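Local structure of phosphodiesterase (Candida albicans, 6CPU) at residues A[265-270]-A[349-354]; A[225-230]-A[274-279]; A[31-36]-A[259-264]; A[354-359]-A[376-381]. The protein belongs to the cyclic nucleotide phosphodiesterase family of the HD clan and is a mostly helical protein holding a zinc ion beside a magnesium ion. All blocks are in the same frame, centred on the assembly; numbering follows the deposited sequence.

Interaction 1. Residues A[265-270]-A[349-354]. With ZN (zinc ion), chain B; MG (magnesium ion), chain C.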
# COMPACT_ATOMS: atom_id res chain seq x y z
N ASP A 265 -1.98 -7.46 -0.19
CA ASP A 265 -3.37 -7.82 -0.46
C ASP A 265 -4.41 -6.75 -0.09
O ASP A 265 -5.55 -6.81 -0.57
CB ASP A 265 -3.74 -9.15 0.25
CG ASP A 265 -3.10 -10.38 -0.39
OD1 ASP A 265 -2.60 -10.29 -1.54
OD2 ASP A 265 -3.11 -11.47 0.26
N THR A 266 -4.04 -5.76 0.73
CA THR A 266 -4.94 -4.68 1.07
C THR A 266 -4.84 -3.50 0.10
O THR A 266 -5.65 -2.59 0.19
CB THR A 266 -4.73 -4.14 2.49
OG1 THR A 266 -3.47 -3.48 2.58
CG2 THR A 266 -4.80 -5.27 3.51
N TYR A 267 -3.85 -3.53 -0.79
CA TYR A 267 -3.70 -2.48 -1.81
C TYR A 267 -4.36 -2.92 -3.10
O TYR A 267 -4.33 -4.10 -3.44
CB TYR A 267 -2.20 -2.16 -2.01
CG TYR A 267 -1.65 -1.26 -0.93
CD1 TYR A 267 -0.99 -1.78 0.18
CD2 TYR A 267 -1.82 0.12 -1.00
CE1 TYR A 267 -0.52 -0.95 1.18
CE2 TYR A 267 -1.35 0.95 0.02
CZ TYR A 267 -0.70 0.42 1.10
OH TYR A 267 -0.23 1.28 2.10
N LYS A 268 -4.98 -1.99 -3.81
CA LYS A 268 -5.68 -2.33 -5.06
C LYS A 268 -4.72 -2.27 -6.26
O LYS A 268 -4.26 -1.18 -6.62
CB LYS A 268 -6.86 -1.39 -5.25
CG LYS A 268 -7.88 -1.59 -4.15
CD LYS A 268 -8.98 -0.57 -4.19
CE LYS A 268 -10.22 -1.04 -3.44
NZ LYS A 268 -9.93 -1.78 -2.20
N ASN A 269 -4.44 -3.42 -6.87
CA ASN A 269 -3.39 -3.53 -7.88
C ASN A 269 -3.66 -2.74 -9.13
O ASN A 269 -2.73 -2.35 -9.81
CB ASN A 269 -3.22 -4.97 -8.32
CG ASN A 269 -2.70 -5.83 -7.22
OD1 ASN A 269 -3.41 -6.07 -6.23
ND2 ASN A 269 -1.47 -6.30 -7.36
N GLY A 270 -4.93 -2.57 -9.45
CA GLY A 270 -5.32 -1.78 -10.62
C GLY A 270 -5.32 -0.28 -10.44
O GLY A 270 -5.62 0.45 -11.39
N HIS A 349 0.20 3.35 5.01
CA HIS A 349 -0.44 4.67 5.04
C HIS A 349 -1.57 4.88 4.02
O HIS A 349 -2.38 5.79 4.21
CB HIS A 349 0.61 5.80 4.92
CG HIS A 349 0.90 6.18 3.51
ND1 HIS A 349 1.73 5.44 2.70
CD2 HIS A 349 0.45 7.21 2.76
CE1 HIS A 349 1.77 6.00 1.50
NE2 HIS A 349 1.01 7.08 1.51
N ASP A 350 -1.62 4.07 2.96
CA ASP A 350 -2.68 4.16 1.97
C ASP A 350 -3.48 2.85 1.84
O ASP A 350 -4.11 2.63 0.82
CB ASP A 350 -2.09 4.56 0.59
CG ASP A 350 -1.97 6.09 0.40
OD1 ASP A 350 -2.77 6.82 1.01
OD2 ASP A 350 -1.11 6.55 -0.39
N VAL A 351 -3.44 1.97 2.85
CA VAL A 351 -4.13 0.68 2.72
C VAL A 351 -5.59 0.83 2.29
O VAL A 351 -6.33 1.65 2.83
CB VAL A 351 -4.05 -0.24 3.97
CG1 VAL A 351 -2.64 -0.76 4.19
CG2 VAL A 351 -4.58 0.45 5.20
N GLY A 352 -5.99 0.05 1.30
CA GLY A 352 -7.39 -0.00 0.88
C GLY A 352 -7.79 1.16 0.01
O GLY A 352 -8.94 1.35 -0.27
N HIS A 353 -6.82 1.96 -0.44
CA HIS A 353 -7.13 3.18 -1.19
C HIS A 353 -7.89 2.79 -2.45
O HIS A 353 -7.44 1.91 -3.16
CB HIS A 353 -5.82 3.92 -1.52
CG HIS A 353 -6.00 5.34 -1.96
ND1 HIS A 353 -6.64 5.68 -3.13
CD2 HIS A 353 -5.55 6.50 -1.43
CE1 HIS A 353 -6.61 6.99 -3.29
NE2 HIS A 353 -5.95 7.52 -2.27
N PRO A 354 -9.06 3.41 -2.72
CA PRO A 354 -9.91 3.00 -3.83
C PRO A 354 -9.60 3.67 -5.18
O PRO A 354 -10.26 3.40 -6.17
CB PRO A 354 -11.30 3.44 -3.36
CG PRO A 354 -11.01 4.69 -2.62
CD PRO A 354 -9.72 4.44 -1.91
ZN ZN B . 0.23 8.12 -0.22
MG MG C . -3.07 8.93 1.29
O HOH W 1 -4.90 0.67 -2.82
O HOH W 2 -10.63 -0.75 0.48
O HOH W 3 -0.62 9.34 -1.86
O HOH W 4 -1.08 9.29 1.05
O HOH W 5 -3.27 11.03 1.89
O HOH W 6 -5.25 8.73 1.22
O HOH W 7 -3.35 9.39 -0.64

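Interaction 2. Residues A[225-230]-A[274-279]. With ZN (zinc ion), chain B.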
# COMPACT_ATOMS: atom_id res chain seq x y z
N LEU A 225 10.18 -2.46 -10.84
CA LEU A 225 10.10 -3.56 -9.87
C LEU A 225 8.69 -4.13 -9.88
O LEU A 225 7.71 -3.39 -9.84
CB LEU A 225 10.46 -3.08 -8.47
CG LEU A 225 11.82 -2.40 -8.31
CD1 LEU A 225 11.95 -1.88 -6.90
CD2 LEU A 225 12.96 -3.37 -8.64
N SER A 226 8.61 -5.45 -9.95
CA SER A 226 7.33 -6.13 -9.90
C SER A 226 6.74 -6.08 -8.49
O SER A 226 7.46 -5.80 -7.52
CB SER A 226 7.51 -7.59 -10.33
OG SER A 226 8.23 -8.31 -9.35
N ASN A 227 5.46 -6.37 -8.38
CA ASN A 227 4.84 -6.50 -7.06
C ASN A 227 5.49 -7.60 -6.21
O ASN A 227 5.50 -7.50 -4.98
CB ASN A 227 3.33 -6.68 -7.19
CG ASN A 227 2.62 -5.39 -7.54
OD1 ASN A 227 3.00 -4.33 -7.07
ND2 ASN A 227 1.58 -5.48 -8.35
N ASP A 228 6.05 -8.63 -6.84
CA ASP A 228 6.83 -9.63 -6.11
C ASP A 228 8.17 -9.07 -5.61
O ASP A 228 8.52 -9.22 -4.43
CB ASP A 228 7.09 -10.89 -6.95
CG ASP A 228 5.86 -11.80 -7.09
OD1 ASP A 228 4.84 -11.63 -6.38
OD2 ASP A 228 5.93 -12.74 -7.91
N ASP A 229 8.92 -8.40 -6.49
CA ASP A 229 10.15 -7.71 -6.08
C ASP A 229 9.87 -6.77 -4.92
O ASP A 229 10.65 -6.66 -3.98
CB ASP A 229 10.71 -6.83 -7.21
CG ASP A 229 11.26 -7.58 -8.40
OD1 ASP A 229 11.79 -8.72 -8.27
OD2 ASP A 229 11.19 -6.98 -9.51
N LEU A 230 8.75 -6.05 -5.01
CA LEU A 230 8.40 -5.04 -4.01
C LEU A 230 8.18 -5.64 -2.62
O LEU A 230 8.54 -5.04 -1.61
CB LEU A 230 7.20 -4.22 -4.47
CG LEU A 230 7.54 -3.28 -5.64
CD1 LEU A 230 6.27 -2.87 -6.40
CD2 LEU A 230 8.33 -2.05 -5.17
N HIS A 274 -2.09 4.92 -6.41
CA HIS A 274 -2.22 4.49 -5.00
C HIS A 274 -2.32 2.98 -4.83
O HIS A 274 -3.32 2.44 -4.38
CB HIS A 274 -3.42 5.20 -4.34
CG HIS A 274 -3.19 6.66 -4.16
ND1 HIS A 274 -3.70 7.61 -5.03
CD2 HIS A 274 -2.48 7.34 -3.23
CE1 HIS A 274 -3.32 8.82 -4.63
NE2 HIS A 274 -2.58 8.68 -3.54
N ASN A 275 -1.24 2.31 -5.21
CA ASN A 275 -1.13 0.85 -5.14
C ASN A 275 0.01 0.47 -4.21
O ASN A 275 0.56 1.33 -3.51
CB ASN A 275 -0.95 0.28 -6.53
CG ASN A 275 0.23 0.88 -7.25
OD1 ASN A 275 1.17 1.36 -6.64
ND2 ASN A 275 0.17 0.87 -8.55
N PHE A 276 0.33 -0.81 -4.15
CA PHE A 276 1.39 -1.30 -3.26
C PHE A 276 2.74 -0.68 -3.63
O PHE A 276 3.55 -0.38 -2.76
CB PHE A 276 1.44 -2.80 -3.35
CG PHE A 276 2.46 -3.44 -2.46
CD1 PHE A 276 2.40 -3.27 -1.10
CD2 PHE A 276 3.44 -4.26 -3.01
CE1 PHE A 276 3.35 -3.87 -0.28
CE2 PHE A 276 4.38 -4.88 -2.19
CZ PHE A 276 4.33 -4.68 -0.84
N ARG A 277 2.96 -0.46 -4.92
CA ARG A 277 4.21 0.18 -5.39
C ARG A 277 4.41 1.57 -4.76
O ARG A 277 5.53 1.89 -4.34
CB ARG A 277 4.28 0.23 -6.92
CG ARG A 277 5.49 0.94 -7.52
CD ARG A 277 5.57 0.83 -9.03
NE ARG A 277 5.71 -0.56 -9.44
CZ ARG A 277 4.73 -1.35 -9.87
NH1 ARG A 277 3.49 -0.89 -10.05
NH2 ARG A 277 5.00 -2.61 -10.14
N HIS A 278 3.35 2.37 -4.67
CA HIS A 278 3.39 3.68 -3.99
C HIS A 278 3.72 3.55 -2.52
O HIS A 278 4.54 4.29 -2.00
CB HIS A 278 2.07 4.46 -4.18
CG HIS A 278 1.94 5.69 -3.31
ND1 HIS A 278 2.79 6.77 -3.41
CD2 HIS A 278 1.05 6.00 -2.33
CE1 HIS A 278 2.43 7.69 -2.53
NE2 HIS A 278 1.38 7.25 -1.86
N ALA A 279 3.08 2.59 -1.85
CA ALA A 279 3.35 2.34 -0.44
C ALA A 279 4.83 2.03 -0.20
O ALA A 279 5.45 2.56 0.74
CB ALA A 279 2.48 1.21 0.08
ZN ZN B . 0.23 8.12 -0.22
O HOH W 8 1.50 -2.20 -6.89
O HOH W 3 -0.62 9.34 -1.86
O HOH W 4 -1.08 9.29 1.05

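Interaction 3. Residues A[31-36]-A[259-264]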
# COMPACT_ATOMS: atom_id res chain seq x y z
N HIS A 31 -2.37 -20.13 -4.54
CA HIS A 31 -2.91 -19.58 -5.79
C HIS A 31 -3.53 -18.21 -5.54
O HIS A 31 -3.32 -17.28 -6.33
CB HIS A 31 -3.94 -20.57 -6.34
CG HIS A 31 -4.67 -20.09 -7.56
ND1 HIS A 31 -4.12 -20.13 -8.82
CD2 HIS A 31 -5.93 -19.62 -7.71
CE1 HIS A 31 -5.01 -19.68 -9.69
NE2 HIS A 31 -6.11 -19.37 -9.04
N LEU A 32 -4.30 -18.08 -4.45
CA LEU A 32 -4.96 -16.83 -4.12
C LEU A 32 -3.96 -15.75 -3.74
O LEU A 32 -4.12 -14.62 -4.16
CB LEU A 32 -5.98 -17.02 -2.99
CG LEU A 32 -7.16 -17.91 -3.32
CD1 LEU A 32 -7.99 -18.06 -2.08
CD2 LEU A 32 -7.99 -17.35 -4.46
N PHE A 33 -2.93 -16.09 -2.94
CA PHE A 33 -1.91 -15.09 -2.53
C PHE A 33 -1.20 -14.48 -3.75
O PHE A 33 -0.85 -13.30 -3.72
CB PHE A 33 -0.86 -15.69 -1.59
CG PHE A 33 -1.24 -15.65 -0.13
CD1 PHE A 33 -1.57 -14.45 0.51
CD2 PHE A 33 -1.23 -16.82 0.63
CE1 PHE A 33 -1.90 -14.43 1.85
CE2 PHE A 33 -1.55 -16.79 1.97
CZ PHE A 33 -1.89 -15.60 2.59
N LYS A 34 -1.00 -15.28 -4.80
CA LYS A 34 -0.27 -14.83 -5.98
C LYS A 34 -1.05 -13.88 -6.88
O LYS A 34 -0.46 -13.20 -7.72
CB LYS A 34 0.23 -16.03 -6.80
CG LYS A 34 1.42 -16.71 -6.14
CD LYS A 34 2.11 -17.72 -7.03
CE LYS A 34 1.34 -19.01 -7.13
NZ LYS A 34 2.20 -20.08 -7.71
N LYS A 35 -2.37 -13.80 -6.68
CA LYS A 35 -3.21 -12.90 -7.49
C LYS A 35 -2.82 -11.42 -7.46
O LYS A 35 -3.00 -10.70 -8.46
CB LYS A 35 -4.68 -13.11 -7.15
CG LYS A 35 -5.15 -14.46 -7.68
CD LYS A 35 -6.64 -14.64 -7.57
CE LYS A 35 -7.06 -15.90 -8.29
NZ LYS A 35 -7.13 -15.70 -9.76
N THR A 36 -2.24 -10.96 -6.34
CA THR A 36 -1.81 -9.57 -6.24
C THR A 36 -0.37 -9.32 -6.76
O THR A 36 0.23 -8.27 -6.51
CB THR A 36 -2.02 -9.04 -4.81
OG1 THR A 36 -1.42 -9.93 -3.86
CG2 THR A 36 -3.50 -8.93 -4.53
N PHE A 259 3.37 -11.41 6.64
CA PHE A 259 2.86 -10.08 6.97
C PHE A 259 2.81 -9.18 5.74
O PHE A 259 1.81 -8.50 5.50
CB PHE A 259 3.71 -9.49 8.10
CG PHE A 259 3.60 -8.00 8.26
CD1 PHE A 259 2.40 -7.41 8.65
CD2 PHE A 259 4.70 -7.18 8.06
CE1 PHE A 259 2.31 -6.04 8.82
CE2 PHE A 259 4.62 -5.81 8.23
CZ PHE A 259 3.41 -5.23 8.61
N ILE A 260 3.89 -9.18 4.96
CA ILE A 260 3.97 -8.30 3.80
C ILE A 260 3.00 -8.72 2.70
O ILE A 260 2.44 -7.86 2.00
CB ILE A 260 5.41 -8.20 3.27
CG1 ILE A 260 6.31 -7.60 4.35
CG2 ILE A 260 5.47 -7.34 2.01
CD1 ILE A 260 7.75 -8.00 4.21
N PHE A 261 2.80 -10.03 2.52
CA PHE A 261 1.79 -10.50 1.57
C PHE A 261 0.40 -10.00 1.95
O PHE A 261 -0.39 -9.58 1.09
CB PHE A 261 1.77 -12.03 1.47
CG PHE A 261 2.64 -12.58 0.39
CD1 PHE A 261 4.01 -12.72 0.58
CD2 PHE A 261 2.08 -13.02 -0.80
CE1 PHE A 261 4.81 -13.24 -0.41
CE2 PHE A 261 2.88 -13.55 -1.80
CZ PHE A 261 4.25 -13.66 -1.61
N ILE A 262 0.10 -10.06 3.25
CA ILE A 262 -1.16 -9.57 3.79
C ILE A 262 -1.33 -8.07 3.52
O ILE A 262 -2.40 -7.65 3.10
CB ILE A 262 -1.26 -9.78 5.33
CG1 ILE A 262 -1.39 -11.25 5.75
CG2 ILE A 262 -2.37 -8.94 5.95
CD1 ILE A 262 -1.75 -12.24 4.70
N VAL A 263 -0.26 -7.30 3.72
CA VAL A 263 -0.28 -5.86 3.42
C VAL A 263 -0.52 -5.62 1.93
O VAL A 263 -1.39 -4.83 1.55
CB VAL A 263 1.03 -5.15 3.84
CG1 VAL A 263 1.06 -3.72 3.30
CG2 VAL A 263 1.18 -5.13 5.35
N ARG A 264 0.24 -6.31 1.08
CA ARG A 264 0.07 -6.17 -0.38
C ARG A 264 -1.37 -6.44 -0.80
O ARG A 264 -1.95 -5.71 -1.62
CB ARG A 264 1.04 -7.08 -1.14
CG ARG A 264 0.95 -6.95 -2.64
CD ARG A 264 1.96 -7.84 -3.33
NE ARG A 264 1.51 -9.24 -3.41
CZ ARG A 264 2.14 -10.20 -4.06
NH1 ARG A 264 3.30 -9.96 -4.65
NH2 ARG A 264 1.62 -11.42 -4.12

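Interaction 4. Residues A[354-359]-A[376-381]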
# COMPACT_ATOMS: atom_id res chain seq x y z
N PRO A 354 -9.06 3.41 -2.72
CA PRO A 354 -9.91 3.00 -3.83
C PRO A 354 -9.60 3.67 -5.18
O PRO A 354 -10.26 3.40 -6.17
CB PRO A 354 -11.30 3.44 -3.36
CG PRO A 354 -11.01 4.69 -2.62
CD PRO A 354 -9.72 4.44 -1.91
N GLY A 355 -8.59 4.53 -5.20
CA GLY A 355 -8.15 5.19 -6.42
C GLY A 355 -8.84 6.53 -6.66
O GLY A 355 -8.84 7.02 -7.79
N THR A 356 -9.43 7.12 -5.61
CA THR A 356 -10.09 8.44 -5.71
C THR A 356 -9.33 9.50 -4.88
O THR A 356 -8.12 9.42 -4.74
CB THR A 356 -11.59 8.33 -5.31
OG1 THR A 356 -11.70 7.92 -3.95
CG2 THR A 356 -12.31 7.35 -6.17
N THR A 357 -10.02 10.53 -4.39
CA THR A 357 -9.42 11.59 -3.58
C THR A 357 -10.43 11.98 -2.52
O THR A 357 -11.63 11.72 -2.69
CB THR A 357 -9.17 12.87 -4.41
OG1 THR A 357 -10.42 13.34 -4.95
CG2 THR A 357 -8.20 12.62 -5.56
N ASN A 358 -9.99 12.66 -1.47
CA ASN A 358 -10.92 13.18 -0.46
C ASN A 358 -11.95 14.10 -1.10
O ASN A 358 -13.15 13.99 -0.82
CB ASN A 358 -10.19 13.89 0.70
CG ASN A 358 -9.56 12.91 1.69
OD1 ASN A 358 -9.96 11.76 1.77
ND2 ASN A 358 -8.58 13.38 2.45
N ASP A 359 -11.52 14.98 -2.00
CA ASP A 359 -12.44 15.89 -2.67
C ASP A 359 -13.58 15.15 -3.38
O ASP A 359 -14.74 15.56 -3.28
CB ASP A 359 -11.69 16.80 -3.65
CG ASP A 359 -10.85 17.85 -2.94
OD1 ASP A 359 -11.21 18.23 -1.80
OD2 ASP A 359 -9.83 18.30 -3.52
N SER A 376 -10.69 14.25 6.92
CA SER A 376 -9.61 13.27 6.64
C SER A 376 -10.18 11.92 6.25
O SER A 376 -9.85 10.91 6.87
CB SER A 376 -8.71 13.09 7.88
OG SER A 376 -8.09 14.31 8.25
N VAL A 377 -11.02 11.90 5.22
CA VAL A 377 -11.89 10.74 4.94
C VAL A 377 -11.07 9.48 4.63
O VAL A 377 -11.17 8.48 5.33
CB VAL A 377 -12.87 11.05 3.79
CG1 VAL A 377 -13.61 9.80 3.32
CG2 VAL A 377 -13.86 12.14 4.20
N LEU A 378 -10.26 9.54 3.58
CA LEU A 378 -9.49 8.37 3.18
C LEU A 378 -8.44 8.01 4.21
O LEU A 378 -8.24 6.83 4.49
CB LEU A 378 -8.89 8.56 1.77
CG LEU A 378 -9.89 8.61 0.63
CD1 LEU A 378 -9.20 8.90 -0.70
CD2 LEU A 378 -10.70 7.32 0.53
N GLU A 379 -7.82 9.01 4.83
CA GLU A 379 -6.76 8.74 5.80
C GLU A 379 -7.32 8.08 7.07
O GLU A 379 -6.65 7.25 7.70
CB GLU A 379 -6.00 10.03 6.15
CG GLU A 379 -5.22 10.64 4.98
CD GLU A 379 -6.08 11.45 4.01
OE1 GLU A 379 -7.26 11.76 4.31
OE2 GLU A 379 -5.57 11.79 2.92
N SER A 380 -8.51 8.49 7.47
CA SER A 380 -9.18 7.84 8.60
C SER A 380 -9.43 6.36 8.30
O SER A 380 -9.21 5.49 9.14
CB SER A 380 -10.49 8.54 8.93
OG SER A 380 -10.26 9.90 9.25
N TYR A 381 -9.89 6.09 7.09
CA TYR A 381 -10.12 4.75 6.56
C TYR A 381 -8.82 3.93 6.54
O TYR A 381 -8.76 2.82 7.08
CB TYR A 381 -10.74 4.87 5.16
CG TYR A 381 -10.95 3.56 4.45
CD1 TYR A 381 -10.08 3.11 3.44
CD2 TYR A 381 -12.03 2.77 4.78
CE1 TYR A 381 -10.32 1.89 2.79
CE2 TYR A 381 -12.26 1.57 4.15
CZ TYR A 381 -11.42 1.13 3.19
OH TYR A 381 -11.75 -0.11 2.64

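Interaction 1. Residues A[265-270]-A[349-354]
The phenol oxygen of Tyr267 is gripped by two backbone groups. It accepts a bond from the backbone N of Asp350, with Tyr267 OH to Asp350 N at 3.2 Å and an N-H...O angle of 150°. It is also hydrogen-bonded to the carbonyl O of Leu347. The Tyr267 ring lies against the backbone that follows. Val351 CA sits 3.7 Å above the ring plane, offset toward the rim, in a CH-pi contact. Asp350 CB meets the ring at its edge and in its plane. Val351 CG1 touches Tyr267 CE1 at 3.7 Å and Thr266 OG1 at 3.3 Å. That hydroxyl has its polar partner outside the contact, in Val263 O. Gly352 N gives a weak bond to Thr266 O, 2.9 Å long but bent to 124°. Gly352 lies in a type II turn from Asp350 to His353. Lys268 lays its chain beside the turn, and Lys268 CD comes 3.1 Å from His353 O. A bend at chi4 (39°) sets the position of Lys268 NZ, which reaches Gly352 O through a water. A second water joins Lys268 N to His353 O, which also accepts from Asn271 ND2. The bond from Asp350 N probably helps to position the backbone at Asp350, whose carboxylate spans the two metals: OD2 binds zinc and OD1 binds magnesium. His349 NE2 is a further zinc ligand, and His278 and Asp462 complete the protein's share. The adjacent pair His349 and Asp350 is the HD signature of this clan.

Interaction 2. Residues A[225-230]-A[274-279]
Polar contact between Leu225 and Arg277 is carried by the guanidinium. Arg277 NH2 donates to Leu225 O at 2.8 Å and 173°, a nearly straight bond that lies in both the carbonyl and the guanidinium planes. Arg277 NE adds a weak bond to the same oxygen, 3.5 Å long. CG stands anti to the backbone N (chi1 177°), and a bend at chi3 (-62°) turns NE out of the extended chain. Outside the contact, NH2 forms a salt bridge with Glu39 and NE bonds to Ala222 O. A water accepts from Arg277 N and donates to Asn227 OD1, the latter 2.6 Å from the water.

Apolar contact is made by Leu230. Its CB touches Phe276 CE2 at 3.7 Å. Its CD1 rests on Arg277 CB, also at 3.7 Å, with the two side chains at about a right angle. Asn227 O meets the edge of the Phe276 ring, 4.0 Å from CE2. Val231, Val234, Ile260 and Arg264 also touch that ring.

Capping bonds set both helix starts. Ser226 and Asp229 form a capping box: Asp229 N donates to Ser226 OG at 2.9 Å, and Ser226 N to Asp229 OD2. Asn275 OD1 accepts from His278 N at 3.1 Å, and His278 NE2 binds zinc.

The chemistry implies a buried arginine whose charge is probably balanced by Glu39, while Leu225 O and Ala222 O accept its N-H groups. Through it the backbone just before helix 227-242 is tied to the first turn of the zinc-binding helix 276-292.

Interaction 3. Residues A[31-36]-A[259-264]
Arg264 reaches across to the backbone of Phe33 and the side chain of Thr36. Its NH2 donates to Phe33 O at 3.1 Å and 137°. Phe33 O lies close to the guanidinium plane, with the donor tilted from the carbonyl plane. Its NE makes a weak, bent bond to Thr36 OG1 at 3.0 Å. The third nitrogen, NH1, is satisfied by a salt bridge to Asp228, so all three nitrogens have partners. Thr36 OG1 is bonded more firmly to Asp265 OD1. Thr36 O lies 3.5 Å above one face of the guanidinium and takes its bond from Asn269 ND2.

Beside this polar group, the edge of Phe261 is turned toward the face of Phe33 in an offset edge-to-face pair. Centroids are 5.9 Å apart and the planes stand at 80°. Ile262 CD1 touches the edge of the Phe33 ring, 3.6 Å from CE1. A nearly eclipsed chi2 of -15° places Ile262 CD1 there. Phe95 and Phe196 also meet Phe33 edge-to-face.

Helix 25-34 lies between two strands of the N-terminal parallel sheet in chain order. The contact is therefore a buried joint between that alpha/beta part and helix 253-264 of the helical body.

Interaction 4. Residues A[354-359]-A[376-381]
Leu378 meets Asn358, Thr357 and Pro354 in turn along its side chain. Its CB and its CG each lie 3.4 Å from Asn358 OD1. From CG the chain forks. CD1 comes 3.8 Å from Thr357 C and lies near Thr356 OG1, a buried hydroxyl with no partner in the model. Leu378 CD2 packs on the proline ring, 3.9 Å from Pro354 CD. Met165 touches both Leu378 and Pro354.

The amide of Asn358 supplies the polar bonds. Its OD1 accepts from Leu378 N at 2.9 Å and 167°. Its ND2 donates to Glu379 OE1 at 2.8 Å, almost straight at 177°. That carboxylate oxygen uses its syn lone pair and lies in the amide plane, while the carboxylate itself is turned 72° against the amide. ND2 also makes a weak bond to Asp423. With OD1 accepting and ND2 donating, the amide's orientation is set at both of its polar atoms. A bend at chi2 places CD of Glu379, and its side chain ends about 4 Å from the magnesium ion.

Asn358 holds the first turn of helix 377-394 to the start of helix 358-363, next to the two-metal site of the phosphodiesterase fold.

From the N terminus, interaction 3 closes the longest loop, bringing 31-36 of the alpha/beta part onto the end of helix 253-264. Interaction 2 begins at 225-230, within that loop, and closes at 274-279 beyond it, so the two cross. It also crosses interaction 1, whose first segment, 265-270, lies between its own two. Interaction 1 follows interaction 3 in series and carries the chain to 349-354. Interaction 4 then closes a short loop to 376-381, and Pro354 belongs to both. Interactions 1 and 2 meet at the zinc ion. Helices 227-242 and 253-264, consecutive in the chain, join interactions 2 and 3. Interactions 3 and 4 lie on opposite sides of the chain's centre.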